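PDB 3SC6: dTDP-4-dehydrorhamnose reductase from Bacillus anthracis, which catalyses the NADPH-dependent reduction of dTDP-4-dehydro-6-deoxy-L-mannose to dTDP-L-rhamnose, a step of the rhamnose biosynthetic pathway. Local coordinates for the NADP nicotinamide-adenine-dinucleotide phosphate site. Residues are numbered along the deposited sequence; one frame, centred on the assembly and turned at random.

The NADP nicotinamide-adenine-dinucleotide phosphate site. Residues 12, 14-17, 37, 40-43, 63-65, 67, 82, 104-106, 130, 134, 153-156. With NAP (NADP nicotinamide-adenine-dinucleotide phosphate), chain B.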
loop_
_atom_site.group_PDB
_atom_site.type_symbol
_atom_site.label_atom_id
_atom_site.label_comp_id
_atom_site.label_asym_id
_atom_site.label_seq_id
_atom_site.Cartn_x
_atom_site.Cartn_y
_atom_site.Cartn_z
ATOM N N GLY A 12 5.136 11.552 0.848
ATOM C CA GLY A 12 3.698 11.375 1.076
ATOM C C GLY A 12 3.470 11.009 2.537
ATOM O O GLY A 12 2.716 10.086 2.850
ATOM N N ASN A 14 1.795 12.523 4.895
ATOM C CA ASN A 14 0.461 12.758 5.469
ATOM C C ASN A 14 -0.571 11.678 5.156
ATOM O O ASN A 14 -1.657 11.673 5.738
ATOM C CB ASN A 14 -0.086 14.130 5.063
ATOM C CG ASN A 14 0.747 15.271 5.605
ATOM O OD1 ASN A 14 1.757 15.053 6.275
ATOM N ND2 ASN A 14 0.321 16.499 5.329
ATOM N N GLY A 15 -0.235 10.764 4.249
ATOM C CA GLY A 15 -1.144 9.681 3.869
ATOM C C GLY A 15 -1.237 8.597 4.924
ATOM O O GLY A 15 -0.609 8.690 5.976
ATOM N N GLN A 16 -2.017 7.562 4.637
ATOM C CA GLN A 16 -2.198 6.448 5.571
ATOM C C GLN A 16 -0.880 5.852 6.072
ATOM O O GLN A 16 -0.704 5.696 7.280
ATOM C CB GLN A 16 -3.059 5.352 4.941
ATOM C CG GLN A 16 -4.469 5.796 4.582
ATOM C CD GLN A 16 -5.289 4.689 3.939
ATOM O OE1 GLN A 16 -6.476 4.867 3.662
ATOM N NE2 GLN A 16 -4.660 3.539 3.702
ATOM N N LEU A 17 0.031 5.507 5.156
ATOM C CA LEU A 17 1.326 4.929 5.549
ATOM C C LEU A 17 2.276 5.934 6.163
ATOM O O LEU A 17 2.690 5.780 7.308
ATOM C CB LEU A 17 2.050 4.268 4.373
ATOM C CG LEU A 17 1.476 3.015 3.743
ATOM C CD1 LEU A 17 2.376 2.570 2.598
ATOM C CD2 LEU A 17 1.387 1.931 4.802
ATOM N N LYS A 37 3.175 16.843 0.452
ATOM C CA LYS A 37 3.028 17.179 -0.952
ATOM C C LYS A 37 3.638 18.559 -1.284
ATOM O O LYS A 37 4.301 18.716 -2.311
ATOM C CB LYS A 37 1.529 17.149 -1.275
ATOM C CG LYS A 37 1.119 17.443 -2.701
ATOM C CD LYS A 37 -0.400 17.367 -2.795
ATOM C CE LYS A 37 -0.920 17.659 -4.187
ATOM N NZ LYS A 37 -2.414 17.599 -4.224
ATOM N N LEU A 40 7.657 18.567 -0.672
ATOM C CA LEU A 40 8.364 17.684 -1.607
ATOM C C LEU A 40 7.406 17.183 -2.682
ATOM O O LEU A 40 6.804 16.113 -2.545
ATOM C CB LEU A 40 8.997 16.497 -0.871
ATOM C CG LEU A 40 9.764 15.470 -1.722
ATOM C CD1 LEU A 40 10.859 16.133 -2.535
ATOM C CD2 LEU A 40 10.346 14.363 -0.846
ATOM N N ASP A 41 7.258 17.972 -3.744
ATOM C CA ASP A 41 6.375 17.619 -4.846
ATOM C C ASP A 41 7.087 16.594 -5.725
ATOM O O ASP A 41 8.066 16.904 -6.397
ATOM C CB ASP A 41 5.990 18.860 -5.649
ATOM C CG ASP A 41 5.029 18.551 -6.777
ATOM O OD1 ASP A 41 4.688 17.367 -6.973
ATOM O OD2 ASP A 41 4.608 19.496 -7.471
ATOM N N ILE A 42 6.571 15.373 -5.705
ATOM C CA ILE A 42 7.122 14.259 -6.468
ATOM C C ILE A 42 7.216 14.571 -7.968
ATOM O O ILE A 42 8.139 14.115 -8.642
ATOM C CB ILE A 42 6.228 13.013 -6.283
ATOM C CG1 ILE A 42 6.885 11.748 -6.802
ATOM C CG2 ILE A 42 4.876 13.222 -6.929
ATOM C CD1 ILE A 42 5.975 10.533 -6.651
ATOM N N THR A 43 6.274 15.360 -8.481
ATOM C CA THR A 43 6.254 15.720 -9.902
ATOM C C THR A 43 7.250 16.816 -10.294
ATOM O O THR A 43 7.364 17.152 -11.471
ATOM C CB THR A 43 4.850 16.166 -10.342
ATOM O OG1 THR A 43 4.465 17.342 -9.623
ATOM C CG2 THR A 43 3.838 15.059 -10.094
ATOM N N CYS A 63 6.123 6.679 -0.474
ATOM C CA CYS A 63 4.704 6.407 -0.241
ATOM C C CYS A 63 3.798 7.308 -1.079
ATOM O O CYS A 63 2.617 7.007 -1.258
ATOM C CB CYS A 63 4.369 6.578 1.239
ATOM S SG CYS A 63 5.323 5.499 2.337
ATOM N N ALA A 64 4.347 8.407 -1.593
ATOM C CA ALA A 64 3.580 9.346 -2.411
ATOM C C ALA A 64 2.905 8.639 -3.587
ATOM O O ALA A 64 3.514 7.791 -4.244
ATOM C CB ALA A 64 4.481 10.471 -2.914
ATOM N N ALA A 65 1.646 8.991 -3.845
ATOM C CA ALA A 65 0.893 8.388 -4.941
ATOM C C ALA A 65 -0.528 8.942 -5.067
ATOM O O ALA A 65 -1.070 9.542 -4.132
ATOM C CB ALA A 65 0.838 6.878 -4.768
ATOM N N THR A 67 -3.902 7.781 -5.187
ATOM C CA THR A 67 -4.704 6.606 -4.844
ATOM C C THR A 67 -6.215 6.741 -5.047
ATOM O O THR A 67 -6.998 6.195 -4.268
ATOM C CB THR A 67 -4.460 6.222 -3.377
ATOM O OG1 THR A 67 -4.901 7.285 -2.524
ATOM C CG2 THR A 67 -2.979 5.953 -3.137
ATOM N N ILE A 82 1.859 11.474 -11.501
ATOM C CA ILE A 82 2.159 11.196 -10.099
ATOM C C ILE A 82 2.786 9.832 -9.861
ATOM O O ILE A 82 3.886 9.748 -9.344
ATOM C CB ILE A 82 0.896 11.278 -9.204
ATOM C CG1 ILE A 82 0.270 12.672 -9.257
ATOM C CG2 ILE A 82 1.255 10.945 -7.754
ATOM C CD1 ILE A 82 1.184 13.755 -8.770
ATOM N N ILE A 104 6.275 1.416 -2.843
ATOM C CA ILE A 104 5.044 0.734 -2.471
ATOM C C ILE A 104 4.147 0.629 -3.689
ATOM O O ILE A 104 3.825 1.635 -4.317
ATOM C CB ILE A 104 4.307 1.474 -1.346
ATOM C CG1 ILE A 104 5.206 1.603 -0.113
ATOM C CG2 ILE A 104 3.040 0.735 -0.972
ATOM C CD1 ILE A 104 5.650 0.273 0.470
ATOM N N SER A 105 3.754 -0.596 -4.023
ATOM C CA SER A 105 2.900 -0.832 -5.174
ATOM C C SER A 105 1.601 -1.529 -4.777
ATOM O O SER A 105 1.333 -1.732 -3.591
ATOM C CB SER A 105 3.648 -1.620 -6.245
ATOM O OG SER A 105 2.834 -1.816 -7.389
ATOM N N THR A 106 0.820 -1.921 -5.782
ATOM C CA THR A 106 -0.471 -2.568 -5.568
ATOM C C THR A 106 -0.723 -3.879 -6.315
ATOM O O THR A 106 0.042 -4.283 -7.184
ATOM C CB THR A 106 -1.566 -1.601 -6.041
ATOM O OG1 THR A 106 -2.854 -2.182 -5.829
ATOM C CG2 THR A 106 -1.381 -1.280 -7.525
ATOM N N TYR A 130 -5.195 2.946 -12.477
ATOM C CA TYR A 130 -4.368 3.018 -11.274
ATOM C C TYR A 130 -3.292 1.951 -11.309
ATOM O O TYR A 130 -2.108 2.243 -11.113
ATOM C CB TYR A 130 -5.228 2.859 -10.024
ATOM C CG TYR A 130 -4.448 2.700 -8.730
ATOM C CD1 TYR A 130 -3.949 3.797 -8.039
ATOM C CD2 TYR A 130 -4.266 1.441 -8.173
ATOM C CE1 TYR A 130 -3.255 3.633 -6.846
ATOM C CE2 TYR A 130 -3.586 1.269 -6.991
ATOM C CZ TYR A 130 -3.084 2.360 -6.328
ATOM O OH TYR A 130 -2.408 2.160 -5.146
ATOM N N LYS A 134 0.962 2.595 -11.701
ATOM C CA LYS A 134 2.029 2.192 -10.792
ATOM C C LYS A 134 2.933 1.121 -11.388
ATOM O O LYS A 134 4.093 1.015 -11.004
ATOM C CB LYS A 134 1.559 1.867 -9.377
ATOM C CG LYS A 134 0.884 3.065 -8.726
ATOM C CD LYS A 134 0.744 2.934 -7.230
ATOM C CE LYS A 134 2.142 2.942 -6.592
ATOM N NZ LYS A 134 2.153 2.872 -5.114
ATOM N N THR A 153 1.266 -4.258 -1.983
ATOM C CA THR A 153 0.371 -4.554 -0.877
ATOM C C THR A 153 -1.054 -4.400 -1.405
ATOM O O THR A 153 -1.237 -4.125 -2.591
ATOM C CB THR A 153 0.601 -3.616 0.306
ATOM O OG1 THR A 153 -0.193 -4.041 1.420
ATOM C CG2 THR A 153 0.268 -2.177 -0.074
ATOM N N SER A 154 -2.058 -4.564 -0.540
ATOM C CA SER A 154 -3.460 -4.442 -0.967
ATOM C C SER A 154 -4.440 -4.304 0.192
ATOM O O SER A 154 -4.174 -4.802 1.289
ATOM C CB SER A 154 -3.853 -5.694 -1.744
ATOM O OG SER A 154 -3.725 -6.847 -0.923
ATOM N N TRP A 155 -5.576 -3.632 -0.046
ATOM C CA TRP A 155 -6.583 -3.471 1.008
ATOM C C TRP A 155 -5.917 -2.965 2.271
ATOM O O TRP A 155 -6.122 -3.491 3.363
ATOM C CB TRP A 155 -7.237 -4.834 1.222
ATOM C CG TRP A 155 -8.121 -5.261 0.083
ATOM C CD1 TRP A 155 -7.804 -5.279 -1.244
ATOM C CD2 TRP A 155 -9.359 -5.977 0.196
ATOM N NE1 TRP A 155 -8.836 -5.812 -1.973
ATOM C CE2 TRP A 155 -9.792 -6.272 -1.111
ATOM C CE3 TRP A 155 -10.167 -6.349 1.274
ATOM C CZ2 TRP A 155 -10.993 -6.923 -1.370
ATOM C CZ3 TRP A 155 -11.362 -6.991 1.014
ATOM C CH2 TRP A 155 -11.763 -7.274 -0.299
ATOM N N LEU A 156 -5.117 -1.923 2.095
ATOM C CA LEU A 156 -4.377 -1.307 3.177
ATOM C C LEU A 156 -5.263 -0.365 3.998
ATOM O O LEU A 156 -6.074 0.374 3.440
ATOM C CB LEU A 156 -3.196 -0.542 2.572
ATOM C CG LEU A 156 -2.178 0.117 3.493
ATOM C CD1 LEU A 156 -1.520 -0.928 4.377
ATOM C CD2 LEU A 156 -1.134 0.838 2.663
HETATM P PA NAP B . -2.796 7.956 0.538
HETATM O O1A NAP B . -3.536 8.564 -0.628
HETATM O O2A NAP B . -3.261 8.256 1.947
HETATM O O5B NAP B . -1.238 8.348 0.436
HETATM C C5B NAP B . -0.688 8.974 -0.720
HETATM C C4B NAP B . -0.134 10.338 -0.324
HETATM O O4B NAP B . 0.633 10.887 -1.408
HETATM C C3B NAP B . -1.244 11.337 0.001
HETATM O O3B NAP B . -1.094 11.884 1.313
HETATM C C2B NAP B . -1.092 12.424 -1.038
HETATM O O2B NAP B . -1.390 13.717 -0.513
HETATM C C1B NAP B . 0.367 12.288 -1.455
HETATM N N9A NAP B . 0.645 12.942 -2.763
HETATM C C8A NAP B . -0.220 13.178 -3.768
HETATM N N7A NAP B . 0.434 13.823 -4.760
HETATM C C5A NAP B . 1.708 13.998 -4.363
HETATM C C6A NAP B . 2.905 14.625 -4.972
HETATM N N6A NAP B . 2.841 15.182 -6.205
HETATM N N1A NAP B . 4.060 14.616 -4.267
HETATM C C2A NAP B . 4.115 14.058 -3.042
HETATM N N3A NAP B . 3.035 13.486 -2.471
HETATM C C4A NAP B . 1.834 13.446 -3.104
HETATM O O3 NAP B . -2.746 6.355 0.332
HETATM P PN NAP B . -1.740 5.388 1.156
HETATM O O1N NAP B . -2.438 4.063 1.354
HETATM O O2N NAP B . -1.149 6.125 2.332
HETATM O O5D NAP B . -0.547 5.157 0.107
HETATM C C5D NAP B . 0.463 4.179 0.357
HETATM C C4D NAP B . 0.853 3.467 -0.936
HETATM O O4D NAP B . 0.256 2.161 -0.982
HETATM C C3D NAP B . 0.400 4.210 -2.190
HETATM O O3D NAP B . 1.513 4.438 -3.057
HETATM C C2D NAP B . -0.612 3.302 -2.854
HETATM O O2D NAP B . -0.462 3.346 -4.273
HETATM C C1D NAP B . -0.311 1.923 -2.277
HETATM N N1N NAP B . -1.494 1.055 -2.174
HETATM C C2N NAP B . -2.543 1.430 -1.422
HETATM C C3N NAP B . -3.670 0.616 -1.311
HETATM C C7N NAP B . -4.830 1.067 -0.464
HETATM O O7N NAP B . -4.790 2.175 0.052
HETATM N N7N NAP B . -5.877 0.265 -0.282
HETATM C C4N NAP B . -3.695 -0.601 -1.986
HETATM C C5N NAP B . -2.599 -0.969 -2.750
HETATM C C6N NAP B . -1.501 -0.118 -2.826
HETATM P P2B NAP B . -2.763 14.466 -0.902
HETATM O O1X NAP B . -2.794 15.634 0.053
HETATM O O2X NAP B . -2.592 14.855 -2.351
HETATM O O3X NAP B . -3.836 13.432 -0.666
HETATM O O HOH W 1 1.064 7.515 2.670
#
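Asp41 OD1, a carboxylate oxygen, takes three donors, all from above the carboxylate plane: the adenine amino group N6A of NAP (NADP) at 3.0 Å, and the hydroxyl and backbone N-H of Thr43. The two Thr43 bonds fix the carboxylate, whose CG lies anti to its backbone N (chi1 -178°). Beside it, Ile42 N gives a nearly straight bond to adenine N1A of NAP (3.0 Å, 169° at H), so the base is read along its Watson-Crick edge. The extended chain of Lys37 crosses one adenine face, CG 4.0 Å from the centroid of the six-membered ring, and its tip forms a long salt bridge to the 2'-phosphate, a group that NAD lacks. The diphosphate sits over the Rossmann glycine loop (Gly12, Gly15), at the start of helix 16-24: Gln16 N binds O2A and Leu17 N binds O2N, where the helix dipole may favour the negative charge. Opposite, Thr67 OG1 donates to O1A of NAP at 2.7 Å while its methyl packs on the nicotinamide ribose. Lys134, bent at chi3 (66°), forks its side-chain amine NZ between the nicotinamide-ribose hydroxyls O3D (2.7 Å) and O2D (2.8 Å) of NAP, and the Tyr130 hydroxyl also meets O2D. Tyr130 and Lys134 form the YxxxK motif of short-chain dehydrogenases; the lysine charge may lower the tyrosine pKa. Leu156 CB packs on the carboxamide, and Thr106 and Thr153 border the nicotinamide ring. The site thus holds the cofactor that, in its reduced form NADPH, supplies hydride to the 4-keto sugar.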